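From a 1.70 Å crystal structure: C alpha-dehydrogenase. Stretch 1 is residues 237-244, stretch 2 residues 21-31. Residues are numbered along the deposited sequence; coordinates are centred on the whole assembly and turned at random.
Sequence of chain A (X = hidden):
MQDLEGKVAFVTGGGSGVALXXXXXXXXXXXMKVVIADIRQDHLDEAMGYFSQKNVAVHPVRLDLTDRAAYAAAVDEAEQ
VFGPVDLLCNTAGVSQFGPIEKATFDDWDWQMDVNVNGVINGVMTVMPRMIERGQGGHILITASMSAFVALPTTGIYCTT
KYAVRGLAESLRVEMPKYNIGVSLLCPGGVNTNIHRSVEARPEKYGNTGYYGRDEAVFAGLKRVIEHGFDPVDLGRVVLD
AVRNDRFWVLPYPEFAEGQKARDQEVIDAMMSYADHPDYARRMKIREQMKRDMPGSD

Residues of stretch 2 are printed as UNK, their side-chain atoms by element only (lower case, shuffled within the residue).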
# COMPACT_ATOMS: atom_id res chain seq x y z
N VAL A 237 7.09 23.48 -1.81
CA VAL A 237 6.80 22.66 -0.63
C VAL A 237 7.80 21.51 -0.57
O VAL A 237 8.32 21.18 0.49
CB VAL A 237 5.36 22.10 -0.66
CG1 VAL A 237 5.13 21.10 0.48
CG2 VAL A 237 4.35 23.23 -0.58
N VAL A 238 8.06 20.91 -1.73
CA VAL A 238 9.00 19.81 -1.83
C VAL A 238 10.40 20.27 -1.47
O VAL A 238 11.09 19.63 -0.68
CB VAL A 238 9.00 19.19 -3.24
CG1 VAL A 238 10.24 18.33 -3.46
CG2 VAL A 238 7.75 18.37 -3.44
N LEU A 239 10.81 21.38 -2.07
CA LEU A 239 12.14 21.92 -1.84
C LEU A 239 12.38 22.10 -0.35
O LEU A 239 13.42 21.73 0.18
CB LEU A 239 12.32 23.25 -2.57
CG LEU A 239 13.64 23.98 -2.31
CD1 LEU A 239 14.83 23.11 -2.71
CD2 LEU A 239 13.67 25.30 -3.05
N ASP A 240 11.38 22.65 0.32
CA ASP A 240 11.47 22.93 1.74
C ASP A 240 11.56 21.64 2.55
O ASP A 240 12.26 21.59 3.57
CB ASP A 240 10.26 23.78 2.16
CG ASP A 240 10.01 23.73 3.64
OD1 ASP A 240 10.70 24.45 4.39
OD2 ASP A 240 9.10 22.99 4.05
N ALA A 241 10.87 20.59 2.09
CA ALA A 241 10.90 19.30 2.77
C ALA A 241 12.26 18.62 2.63
O ALA A 241 12.76 18.01 3.57
CB ALA A 241 9.80 18.39 2.23
N VAL A 242 12.85 18.72 1.44
CA VAL A 242 14.17 18.14 1.18
C VAL A 242 15.24 18.83 2.03
O VAL A 242 16.07 18.16 2.66
CB VAL A 242 14.54 18.25 -0.31
CG1 VAL A 242 15.98 17.80 -0.56
CG2 VAL A 242 13.58 17.43 -1.15
N ARG A 243 15.23 20.16 2.04
CA ARG A 243 16.21 20.93 2.81
C ARG A 243 16.17 20.57 4.29
O ARG A 243 17.21 20.44 4.93
CB ARG A 243 15.96 22.43 2.66
CG ARG A 243 16.33 23.03 1.31
CD ARG A 243 16.45 24.54 1.43
NE ARG A 243 16.39 25.23 0.14
CZ ARG A 243 17.43 25.44 -0.66
NH1 ARG A 243 18.64 25.00 -0.33
NH2 ARG A 243 17.26 26.09 -1.80
N ASN A 244 14.96 20.42 4.81
CA ASN A 244 14.77 20.18 6.24
C ASN A 244 14.54 18.70 6.56
O ASN A 244 14.27 18.34 7.70
CB ASN A 244 13.59 21.01 6.75
CG ASN A 244 13.87 22.50 6.68
OD1 ASN A 244 14.54 23.05 7.56
ND2 ASN A 244 13.37 23.15 5.65
N UNK A 21 6.99 20.86 -12.32
CA UNK A 21 7.00 21.87 -11.27
C UNK A 21 8.15 21.66 -10.31
O UNK A 21 8.80 22.61 -9.88
N UNK A 22 8.41 20.40 -9.97
CA UNK A 22 9.53 20.07 -9.11
C UNK A 22 10.85 20.41 -9.80
O UNK A 22 11.72 21.04 -9.21
c UNK A 22 8.30 18.27 -7.80
n UNK A 22 7.15 16.47 -6.67
c UNK A 22 8.14 16.79 -7.50
c UNK A 22 9.48 18.59 -8.71
o UNK A 22 8.88 15.95 -8.02
N UNK A 23 10.97 20.01 -11.06
CA UNK A 23 12.17 20.28 -11.85
C UNK A 23 12.49 21.77 -11.93
O UNK A 23 13.64 22.18 -11.77
c UNK A 23 12.03 19.69 -13.25
N UNK A 24 11.46 22.58 -12.19
CA UNK A 24 11.65 24.02 -12.33
C UNK A 24 12.22 24.63 -11.06
O UNK A 24 13.18 25.41 -11.11
n UNK A 24 6.75 25.81 -15.98
c UNK A 24 10.32 24.71 -12.67
c UNK A 24 8.04 25.09 -15.75
c UNK A 24 8.56 25.29 -14.34
c UNK A 24 9.85 24.52 -14.09
N UNK A 25 11.62 24.29 -9.93
CA UNK A 25 12.03 24.83 -8.64
C UNK A 25 13.44 24.38 -8.28
O UNK A 25 14.24 25.16 -7.77
c UNK A 25 11.58 24.82 -6.14
c UNK A 25 11.05 24.43 -7.52
c UNK A 25 9.68 25.06 -7.75
N UNK A 26 13.75 23.11 -8.56
CA UNK A 26 15.07 22.59 -8.22
C UNK A 26 16.15 23.20 -9.12
O UNK A 26 17.25 23.53 -8.65
c UNK A 26 15.08 21.06 -8.33
c UNK A 26 14.67 20.54 -5.90
c UNK A 26 14.17 20.34 -7.32
c UNK A 26 14.06 18.86 -7.65
N UNK A 27 15.84 23.37 -10.40
CA UNK A 27 16.81 23.91 -11.36
C UNK A 27 17.02 25.41 -11.20
O UNK A 27 18.14 25.91 -11.33
c UNK A 27 16.35 23.60 -12.78
N UNK A 28 15.94 26.13 -10.91
CA UNK A 28 15.98 27.59 -10.90
C UNK A 28 16.34 28.14 -9.52
O UNK A 28 17.37 28.78 -9.36
c UNK A 28 14.32 27.84 -12.81
o UNK A 28 12.07 27.73 -13.58
c UNK A 28 14.64 28.16 -11.36
o UNK A 28 12.97 29.72 -13.36
c UNK A 28 13.03 28.48 -13.29
N UNK A 29 15.49 27.88 -8.53
CA UNK A 29 15.71 28.41 -7.19
C UNK A 29 16.88 27.72 -6.50
O UNK A 29 17.83 28.38 -6.06
o UNK A 29 10.88 28.81 -6.57
o UNK A 29 12.18 28.56 -4.81
c UNK A 29 12.01 28.76 -6.03
c UNK A 29 14.46 28.27 -6.33
c UNK A 29 13.23 28.94 -6.91
N UNK A 30 16.80 26.40 -6.38
CA UNK A 30 17.81 25.63 -5.67
C UNK A 30 19.12 25.52 -6.45
O UNK A 30 20.14 25.13 -5.89
c UNK A 30 17.29 24.25 -5.35
N UNK A 31 19.07 25.85 -7.74
CA UNK A 31 20.25 25.81 -8.60
C UNK A 31 20.89 24.42 -8.64
O UNK A 31 22.12 24.29 -8.68
c UNK A 31 21.80 29.28 -7.70
c UNK A 31 20.76 28.27 -8.16
n UNK A 31 22.60 29.76 -8.64
o UNK A 31 21.87 29.61 -6.52
c UNK A 31 21.28 26.85 -8.13
O HOH W 1 20.12 25.93 -3.22

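Position 21 has no side-chain atoms at all, which makes it Gly21; its carbonyl O accepts the backbone N of position 25 at 3.3 Å. Position 22 carries three carbons, the last bearing one oxygen and one nitrogen. The CA-to-CB bond points sideways, yet the tip comes nearer and its nitrogen lies 3.8 Å from Val238 CG2. An amide on a three-carbon chain is Gln22; both polar atoms of that amide are hydrogen-bonded elsewhere in the structure, so it can pack against a valine methyl without leaving them unpaired.

Position 23 shows a single carbon, out of reach of stretch 1: Ala23. Position 24 has four carbons in a row ending in nitrogen, also out of reach, an extended Lys24. At position 25 one carbon carries two more, and one of these methyls sits 3.8 Å from Leu239 CD2. Branching at CB identifies Val25, pointed toward the other helix. Position 26 has four carbons forked at the second; a terminal methyl reaches to 4.1 Å from Leu239 CD1 although the CA-to-CB bond runs sideways. This is Leu26, with chi1 in m and chi2 in t.

Position 27, one carbon and no contact, is Ala27. Position 28 has three carbons, the third carrying two oxygens, and is out of reach of stretch 1: Glu28. Position 29 repeats that carboxylate pattern but points toward stretch 1, one oxygen 4.0 Å from Leu239 CD2. It is Glu29, with only 14 Å² covered by stretch 1. Position 30 offers one carbon, CB, 3.8 Å from Leu239 CD1 and 4.0 Å from Arg243 NH2; it is Ala30. Position 31 has three carbons ending in one oxygen and one nitrogen, touches nothing on stretch 1, and is Gln31, which leaves helical geometry with positive phi.

The rule here is one main knob: Leu239, with 80 Å² covered, packs among four residues of stretch 2, Val25, Leu26, Glu29 and Ala30, while Val238 makes a second, smaller contact with Gln22. The helix axes approach to 9.9 Å at 59°. No direct hydrogen bond crosses between the stretches, so apolar packing does most of the work. Arg243 points its CA-to-CB bond sideways, but its end comes nearer and NH2 lies 3.9 Å from Ala30 CA, and one water ties the two together: it donates to Ala30 O at 2.8 Å and accepts from Arg243 NH2 at 3.2 Å. The arginine thus serves a backbone carbonyl indirectly, where the chain is leaving its helix.

Stretch 2, residues 21-31: GQAKVLAEEAQ
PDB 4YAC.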